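PDB 2NO4: (S)-2-haloacid dehalogenase 4A, which catalyses the hydrolytic dehalogenation of short-chain (S)-2-haloalkanoic acids to the corresponding (R)-2-hydroxyalkanoic acids, with inversion of configuration. Local coordinates for residues Ala16-Ala21 with Asn179-Val184; Gly198-Arg203 with Pro217-Val222. One frame throughout, in Å; residues are numbered along the deposited sequence. Where two conformers were deposited one is given.

Interaction 1 of 2, residues Ala16-Ala21 with Asn179-Val184; sequences ACVFDA and NEVCFV. With SO4 (sulfate ion), chain H.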
ATOM      1  N   ALA B  16       0.132  -9.718  27.945  1.00 29.87           N
ATOM      2  CA  ALA B  16      -0.944  -9.646  26.954  1.00 28.43           C
ATOM      3  C   ALA B  16      -0.542 -10.265  25.627  1.00 26.97           C
ATOM      4  O   ALA B  16       0.606 -10.138  25.210  1.00 27.17           O
ATOM      5  CB  ALA B  16      -1.423  -8.177  26.759  1.00 26.53           C
ATOM      6  N   CYS B  17      -1.501 -10.960  25.008  1.00 25.68           N
ATOM      7  CA  CYS B  17      -1.412 -11.437  23.626  1.00 26.51           C
ATOM      8  C   CYS B  17      -2.354 -10.591  22.840  1.00 26.06           C
ATOM      9  O   CYS B  17      -3.552 -10.603  23.075  1.00 27.14           O
ATOM     10  CB  CYS B  17      -1.798 -12.920  23.507  1.00 28.74           C
ATOM     11  SG  CYS B  17      -0.598 -14.001  24.375  1.00 31.01           S
ATOM     12  N   VAL B  18      -1.782  -9.796  21.936  1.00 26.82           N
ATOM     13  CA  VAL B  18      -2.552  -8.869  21.136  1.00 23.84           C
ATOM     14  C   VAL B  18      -2.512  -9.349  19.683  1.00 23.56           C
ATOM     15  O   VAL B  18      -1.419  -9.579  19.110  1.00 22.35           O
ATOM     16  CB  VAL B  18      -2.009  -7.407  21.276  1.00 24.95           C
ATOM     17  CG1 VAL B  18      -2.835  -6.488  20.403  1.00 23.10           C
ATOM     18  CG2 VAL B  18      -2.077  -6.948  22.756  1.00 24.80           C
ATOM     19  N   PHE B  19      -3.711  -9.530  19.133  1.00 21.25           N
ATOM     20  CA  PHE B  19      -3.935 -10.132  17.848  1.00 22.99           C
ATOM     21  C   PHE B  19      -4.422  -9.149  16.778  1.00 22.54           C
ATOM     22  O   PHE B  19      -5.348  -8.396  16.994  1.00 22.82           O
ATOM     23  CB  PHE B  19      -5.017 -11.233  17.984  1.00 23.37           C
ATOM     24  CG  PHE B  19      -4.501 -12.480  18.619  1.00 23.87           C
ATOM     25  CD1 PHE B  19      -4.516 -12.640  20.023  1.00 24.36           C
ATOM     26  CD2 PHE B  19      -3.929 -13.472  17.840  1.00 26.33           C
ATOM     27  CE1 PHE B  19      -3.991 -13.786  20.606  1.00 22.38           C
ATOM     28  CE2 PHE B  19      -3.399 -14.651  18.434  1.00 23.53           C
ATOM     29  CZ  PHE B  19      -3.448 -14.787  19.817  1.00 23.64           C
ATOM     30  N   ASP B  20      -3.794  -9.218  15.611  1.00 23.98           N
ATOM     31  CA  ASP B  20      -4.383  -8.727  14.372  1.00 23.14           C
ATOM     32  C   ASP B  20      -5.666  -9.501  14.068  1.00 21.84           C
ATOM     33  O   ASP B  20      -5.816 -10.661  14.475  1.00 21.74           O
ATOM     34  CB  ASP B  20      -3.334  -8.887  13.253  1.00 24.84           C
ATOM     35  CG  ASP B  20      -3.860  -8.504  11.904  1.00 27.56           C
ATOM     36  OD1 ASP B  20      -3.958  -7.293  11.672  1.00 27.32           O
ATOM     37  OD2 ASP B  20      -4.152  -9.409  11.079  1.00 26.18           O
ATOM     38  N   ALA B  21      -6.638  -8.854  13.427  1.00 22.37           N
ATOM     39  CA  ALA B  21      -7.872  -9.552  13.057  1.00 21.94           C
ATOM     40  C   ALA B  21      -7.876 -10.055  11.604  1.00 24.54           C
ATOM     41  O   ALA B  21      -7.855 -11.267  11.372  1.00 23.94           O
ATOM     42  CB  ALA B  21      -9.086  -8.689  13.343  1.00 22.70           C
ATOM     43  N   ASN B 179       7.033  -4.083  25.964  1.00 31.71           N
ATOM     44  CA  ASN B 179       7.692  -5.375  26.128  1.00 32.01           C
ATOM     45  C   ASN B 179       6.939  -6.452  26.915  1.00 30.90           C
ATOM     46  O   ASN B 179       7.440  -7.547  27.078  1.00 30.91           O
ATOM     47  CB  ASN B 179       9.141  -5.218  26.617  1.00 35.05           C
ATOM     48  CG  ASN B 179       9.242  -4.875  28.091  1.00 37.23           C
ATOM     49  OD1 ASN B 179       8.243  -4.731  28.809  1.00 38.08           O
ATOM     50  ND2 ASN B 179      10.477  -4.733  28.554  1.00 41.07           N
ATOM     51  N   GLU B 180       5.733  -6.141  27.387  1.00 32.21           N
ATOM     52  CA  GLU B 180       4.863  -7.129  28.037  1.00 32.17           C
ATOM     53  C   GLU B 180       3.808  -7.670  27.090  1.00 31.53           C
ATOM     54  O   GLU B 180       2.927  -8.464  27.491  1.00 30.76           O
ATOM     55  CB  GLU B 180       4.162  -6.510  29.229  1.00 33.12           C
ATOM     56  CG  GLU B 180       5.117  -5.996  30.274  1.00 34.70           C
ATOM     57  CD  GLU B 180       4.392  -5.348  31.422  1.00 35.87           C
ATOM     58  OE1 GLU B 180       3.622  -4.394  31.209  1.00 36.07           O
ATOM     59  OE2 GLU B 180       4.603  -5.812  32.553  1.00 40.10           O
ATOM     60  N   VAL B 181       3.902  -7.227  25.834  1.00 27.99           N
ATOM     61  CA  VAL B 181       3.003  -7.647  24.759  1.00 26.86           C
ATOM     62  C   VAL B 181       3.659  -8.650  23.774  1.00 26.22           C
ATOM     63  O   VAL B 181       4.735  -8.407  23.222  1.00 23.15           O
ATOM     64  CB  VAL B 181       2.454  -6.417  24.013  1.00 25.69           C
ATOM     65  CG1 VAL B 181       1.654  -6.815  22.714  1.00 25.63           C
ATOM     66  CG2 VAL B 181       1.603  -5.565  24.971  1.00 24.88           C
ATOM     67  N   CYS B 182       2.981  -9.771  23.590  1.00 25.16           N
ATOM     68  CA  CYS B 182       3.203 -10.630  22.437  1.00 25.89           C
ATOM     69  C   CYS B 182       2.198 -10.249  21.329  1.00 24.28           C
ATOM     70  O   CYS B 182       0.975 -10.416  21.449  1.00 24.44           O
ATOM     71  CB  CYS B 182       3.071 -12.110  22.815  1.00 24.52           C
ATOM     72  SG  CYS B 182       3.389 -13.210  21.393  1.00 27.33           S
ATOM     73  N   PHE B 183       2.741  -9.731  20.240  1.00 23.95           N
ATOM     74  CA  PHE B 183       1.908  -9.235  19.157  1.00 23.14           C
ATOM     75  C   PHE B 183       1.876 -10.246  18.025  1.00 22.42           C
ATOM     76  O   PHE B 183       2.928 -10.609  17.484  1.00 22.80           O
ATOM     77  CB  PHE B 183       2.389  -7.876  18.621  1.00 21.54           C
ATOM     78  CG  PHE B 183       1.437  -7.276  17.566  1.00 22.45           C
ATOM     79  CD1 PHE B 183       0.303  -6.596  17.980  1.00 22.07           C
ATOM     80  CD2 PHE B 183       1.673  -7.429  16.192  1.00 21.76           C
ATOM     81  CE1 PHE B 183      -0.618  -6.041  17.053  1.00 23.90           C
ATOM     82  CE2 PHE B 183       0.775  -6.862  15.239  1.00 22.04           C
ATOM     83  CZ  PHE B 183      -0.365  -6.170  15.678  1.00 22.27           C
ATOM     84  N   VAL B 184       0.675 -10.683  17.650  1.00 23.75           N
ATOM     85  CA  VAL B 184       0.523 -11.795  16.685  1.00 22.14           C
ATOM     86  C   VAL B 184      -0.175 -11.351  15.387  1.00 21.33           C
ATOM     87  O   VAL B 184      -1.280 -10.838  15.421  1.00 20.59           O
ATOM     88  CB  VAL B 184      -0.254 -13.007  17.296  1.00 20.46           C
ATOM     89  CG1 VAL B 184      -0.365 -14.142  16.282  1.00 17.64           C
ATOM     90  CG2 VAL B 184       0.451 -13.499  18.589  1.00 20.91           C
TER
HETATM   91  S   SO4 H1002      -6.414  -5.568  10.770  1.00 25.31           S
HETATM   92  O1  SO4 H1002      -7.148  -6.467  11.630  1.00 23.09           O
HETATM   93  O2  SO4 H1002      -7.294  -4.916   9.806  1.00 27.32           O
HETATM   94  O3  SO4 H1002      -5.642  -4.601  11.517  1.00 23.44           O
HETATM   95  O4  SO4 H1002      -5.505  -6.443  10.033  1.00 25.97           O
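Val184 and Phe19 meet on one face of two parallel strands, Val18, Val181 and Phe183 on the other. The isopropyl group of Val184 lies beside the Phe19 ring, both side chains pointing the same way; CB of Val184 sits 3.7 Å from Phe19 CE2, and Val184 CG1 reaches the same CD2-CE2 bond. Leu228 of helix 228-232 touches both residues. On the reverse face Val18 spreads its methyls over two neighbours. CG1, anti to the backbone N (chi1 179°), turns toward the Phe183 ring, 4.0 Å from its CD1, while CG2 packs 3.7 Å from Val181 CG1. Backbone bonds zip the strands together from Ala16 N to Glu180 O (3.1 Å) onward, the shortest being Val184 N to Val18 O at 2.8 Å. This is the central strand pair of the Rossmann-like HAD fold, and strand 16-19 leads into the nucleophile Asp20. There Asp20 N donates to Val184 O (3.0 Å), which ties the catalytic residue's backbone to the neighbouring strand. Asp20 CG lies anti to the backbone N (chi1 176°); its carboxylate neighbours a bound sulfate, OD1 forms a salt bridge with Lys161 and OD2 bonds to Thr24 OG1. N of Ala21, a haloacid-binding residue, donates to sulfate O1 (3.0 Å), and Ser128 and Asn129 also hold the ion.

Interaction 2 of 2, residues Gly198-Arg203 with Pro217-Val222; sequences GFNTVR and PLKHQV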
ATOM      1  N   GLY B 198       8.059  -1.837  19.468  1.00 27.93           N
ATOM      2  CA  GLY B 198       8.588  -2.514  20.660  1.00 28.90           C
ATOM      3  C   GLY B 198       7.835  -3.731  21.192  1.00 28.83           C
ATOM      4  O   GLY B 198       8.255  -4.312  22.200  1.00 27.99           O
ATOM      5  N   PHE B 199       6.732  -4.125  20.548  1.00 26.57           N
ATOM      6  CA  PHE B 199       6.045  -5.380  20.950  1.00 26.43           C
ATOM      7  C   PHE B 199       6.910  -6.570  20.580  1.00 25.22           C
ATOM      8  O   PHE B 199       7.706  -6.459  19.679  1.00 24.81           O
ATOM      9  CB  PHE B 199       4.728  -5.573  20.221  1.00 24.25           C
ATOM     10  CG  PHE B 199       3.635  -4.624  20.626  1.00 25.24           C
ATOM     11  CD1 PHE B 199       3.670  -3.938  21.844  1.00 25.25           C
ATOM     12  CD2 PHE B 199       2.543  -4.440  19.777  1.00 25.45           C
ATOM     13  CE1 PHE B 199       2.599  -3.060  22.225  1.00 25.30           C
ATOM     14  CE2 PHE B 199       1.473  -3.579  20.124  1.00 24.79           C
ATOM     15  CZ  PHE B 199       1.501  -2.900  21.375  1.00 25.35           C
ATOM     16  N   ASN B 200       6.742  -7.699  21.287  1.00 27.28           N
ATOM     17  CA  ASN B 200       7.368  -8.979  20.903  1.00 26.75           C
ATOM     18  C   ASN B 200       6.530  -9.610  19.793  1.00 25.86           C
ATOM     19  O   ASN B 200       5.373  -9.977  20.012  1.00 26.64           O
ATOM     20  CB  ASN B 200       7.480  -9.922  22.117  1.00 29.29           C
ATOM     21  CG  ASN B 200       8.272  -9.290  23.261  1.00 33.64           C
ATOM     22  OD1 ASN B 200       9.493  -9.179  23.185  1.00 36.75           O
ATOM     23  ND2 ASN B 200       7.572  -8.840  24.307  1.00 34.46           N
ATOM     24  N   THR B 201       7.107  -9.738  18.601  1.00 22.28           N
ATOM     25  CA  THR B 201       6.308 -10.085  17.425  1.00 23.56           C
ATOM     26  C   THR B 201       6.384 -11.552  17.032  1.00 22.82           C
ATOM     27  O   THR B 201       7.449 -12.158  17.017  1.00 21.55           O
ATOM     28  CB  THR B 201       6.661  -9.181  16.216  1.00 22.68           C
ATOM     29  OG1 THR B 201       8.078  -9.201  16.038  1.00 23.92           O
ATOM     30  CG2 THR B 201       6.208  -7.753  16.513  1.00 21.07           C
ATOM     31  N   VAL B 202       5.228 -12.095  16.703  1.00 22.76           N
ATOM     32  CA  VAL B 202       5.117 -13.463  16.222  1.00 22.04           C
ATOM     33  C   VAL B 202       4.303 -13.464  14.944  1.00 21.00           C
ATOM     34  O   VAL B 202       3.132 -13.039  14.920  1.00 22.43           O
ATOM     35  CB  VAL B 202       4.443 -14.364  17.256  1.00 22.95           C
ATOM     36  CG1 VAL B 202       4.217 -15.804  16.662  1.00 24.62           C
ATOM     37  CG2 VAL B 202       5.252 -14.359  18.565  1.00 23.81           C
ATOM     38  N   ARG B 203       4.955 -13.886  13.872  1.00 20.65           N
ATOM     39  CA  ARG B 203       4.280 -14.048  12.585  1.00 22.75           C
ATOM     40  C   ARG B 203       3.587 -15.421  12.463  1.00 21.55           C
ATOM     41  O   ARG B 203       4.191 -16.452  12.759  1.00 21.36           O
ATOM     42  CB  ARG B 203       5.296 -13.908  11.455  1.00 22.55           C
ATOM     43  CG  ARG B 203       4.635 -14.187  10.133  1.00 26.42           C
ATOM     44  CD  ARG B 203       5.257 -13.500   9.038  1.00 29.42           C
ATOM     45  NE  ARG B 203       4.436 -13.613   7.834  1.00 30.82           N
ATOM     46  CZ  ARG B 203       4.854 -13.221   6.640  1.00 31.20           C
ATOM     47  NH1 ARG B 203       6.070 -12.721   6.495  1.00 31.38           N
ATOM     48  NH2 ARG B 203       4.070 -13.373   5.580  1.00 32.23           N
ATOM     49  N   PRO B 217      13.069  -7.386  13.431  1.00 27.90           N
ATOM     50  CA  PRO B 217      13.046  -8.858  13.483  1.00 28.11           C
ATOM     51  C   PRO B 217      11.898  -9.428  14.326  1.00 27.02           C
ATOM     52  O   PRO B 217      11.489  -8.838  15.347  1.00 24.17           O
ATOM     53  CB  PRO B 217      14.385  -9.229  14.157  1.00 29.36           C
ATOM     54  CG  PRO B 217      15.198  -7.988  14.184  1.00 30.84           C
ATOM     55  CD  PRO B 217      14.297  -6.815  14.016  1.00 28.00           C
ATOM     56  N   LEU B 218      11.419 -10.595  13.900  1.00 27.08           N
ATOM     57  CA  LEU B 218      10.405 -11.333  14.627  1.00 26.72           C
ATOM     58  C   LEU B 218      11.035 -12.028  15.819  1.00 28.51           C
ATOM     59  O   LEU B 218      12.192 -12.436  15.769  1.00 28.99           O
ATOM     60  CB  LEU B 218       9.785 -12.386  13.719  1.00 25.57           C
ATOM     61  CG  LEU B 218       9.141 -11.853  12.432  1.00 22.49           C
ATOM     62  CD1 LEU B 218       8.889 -13.049  11.534  1.00 23.79           C
ATOM     63  CD2 LEU B 218       7.799 -11.111  12.773  1.00 20.58           C
ATOM     64  N   LYS B 219      10.273 -12.120  16.898  1.00 27.69           N
ATOM     65  CA  LYS B 219      10.647 -13.008  17.991  1.00 28.83           C
ATOM     66  C   LYS B 219      10.494 -14.473  17.584  1.00 26.27           C
ATOM     67  O   LYS B 219      11.362 -15.283  17.931  1.00 26.85           O
ATOM     68  CB  LYS B 219       9.843 -12.718  19.258  1.00 32.07           C
ATOM     69  CG  LYS B 219      10.423 -11.597  20.060  1.00 37.98           C
ATOM     70  CD  LYS B 219      11.769 -12.016  20.635  1.00 40.69           C
ATOM     71  CE  LYS B 219      12.203 -11.068  21.742  1.00 45.00           C
ATOM     72  NZ  LYS B 219      12.597  -9.712  21.204  1.00 44.99           N
ATOM     73  N   HIS B 220       9.435 -14.792  16.840  1.00 19.15           N
ATOM     74  CA  HIS B 220       9.186 -16.131  16.372  1.00 20.18           C
ATOM     75  C   HIS B 220       8.294 -16.065  15.139  1.00 18.08           C
ATOM     76  O   HIS B 220       7.613 -15.090  14.902  1.00 11.23           O
ATOM     77  CB  HIS B 220       8.541 -17.019  17.458  0.50 24.54           C
ATOM     78  CG  HIS B 220       9.067 -18.435  17.500  0.50 26.06           C
ATOM     79  ND1 HIS B 220       8.762 -19.385  16.547  0.50 27.83           N
ATOM     80  CD2 HIS B 220       9.853 -19.064  18.407  0.50 26.54           C
ATOM     81  CE1 HIS B 220       9.341 -20.532  16.860  0.50 27.58           C
ATOM     82  NE2 HIS B 220      10.026 -20.356  17.975  0.50 27.66           N
ATOM     83  N   GLN B 221       8.310 -17.144  14.385  1.00 22.27           N
ATOM     84  CA  GLN B 221       7.386 -17.413  13.274  1.00 25.68           C
ATOM     85  C   GLN B 221       6.882 -18.860  13.385  1.00 25.03           C
ATOM     86  O   GLN B 221       7.672 -19.773  13.637  1.00 25.51           O
ATOM     87  CB  GLN B 221       8.088 -17.239  11.926  1.00 24.74           C
ATOM     88  CG  GLN B 221       7.204 -17.539  10.706  1.00 26.75           C
ATOM     89  CD  GLN B 221       7.885 -17.127   9.413  1.00 29.12           C
ATOM     90  OE1 GLN B 221       7.554 -16.109   8.828  1.00 31.13           O
ATOM     91  NE2 GLN B 221       8.854 -17.900   8.984  1.00 30.96           N
ATOM     92  N   VAL B 222       5.587 -19.040  13.163  1.00 23.38           N
ATOM     93  CA  VAL B 222       4.918 -20.330  13.219  1.00 23.80           C
ATOM     94  C   VAL B 222       3.971 -20.413  12.006  1.00 25.87           C
ATOM     95  O   VAL B 222       3.661 -19.397  11.389  1.00 25.58           O
ATOM     96  CB  VAL B 222       4.142 -20.534  14.561  1.00 22.73           C
ATOM     97  CG1 VAL B 222       5.090 -20.556  15.780  1.00 22.74           C
ATOM     98  CG2 VAL B 222       2.992 -19.512  14.761  1.00 24.32           C
TER
HETATM   99  O   HOH W   1      10.170  -8.830  18.246  1.00 30.28           O
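Arg203 and Leu218 make the tight side of this contact: Leu218 CD1 closes to 3.7 Å from Arg203 CB, and CD2 of the same leucine reaches 3.8 Å from Thr201 OG1. Leu191 of helix 188-197 touches both Arg203 and Leu218, covering the packed patch. Farther along, the extended chains of Arg203 and Gln221 run side by side in the same direction. Gln221 OE1 lies 3.5 Å from the methylene carbon CD of Arg203, with the amide and guanidinium planes turned 71° apart; the hydrogen bond of OE1 goes to Asn205. The backbone pairing here is nearly straight, Val222 N donating to Arg203 O at 3.0 Å with an N-H...O angle of 168°. Toward Pro217 the pairing becomes irregular. Thr201 O takes two donors, Lys219 N at 2.8 Å with a bent 130° geometry and, weakly, His220 N. A water links the two segments there, accepting from Thr201 N and donating to Pro217 O. Lys219 is exposed; its bent chain crosses Asn200 obliquely, CE coming 3.6 Å from Asn200 OD1. The ND2 of that asparagine is bonded instead to Val181 O and Asn179 O on the inner side. His220, also solvent-exposed and modelled in two conformers, turns its ring away from strand 200-203. Short strand 220-222 forms the outer edge, within this chain, of the parallel sheet in the Rossmann-like HAD core.

Interactions 1 and 2 are successive parallel pairings in one sheet, joined through neighbouring strands 181-185 and 200-204. Phe183 connects them, its N and O probably hydrogen-bonded to Asn200 O and Val202 N, while Cys182 SG packs on Val202 CG2. Interaction 1 is buried: regular backbone bonding and apolar side chains on both faces, with the catalytic and sulfate-binding groups at the end near Asp20. Interaction 2, nearer the surface, buries a similar area but does so with a mix of long polar chains and the apolar Leu218, a bridging water and uneven bonding. Helix 228-232 reaches both, touching Val184 in the first and Val202 in the second.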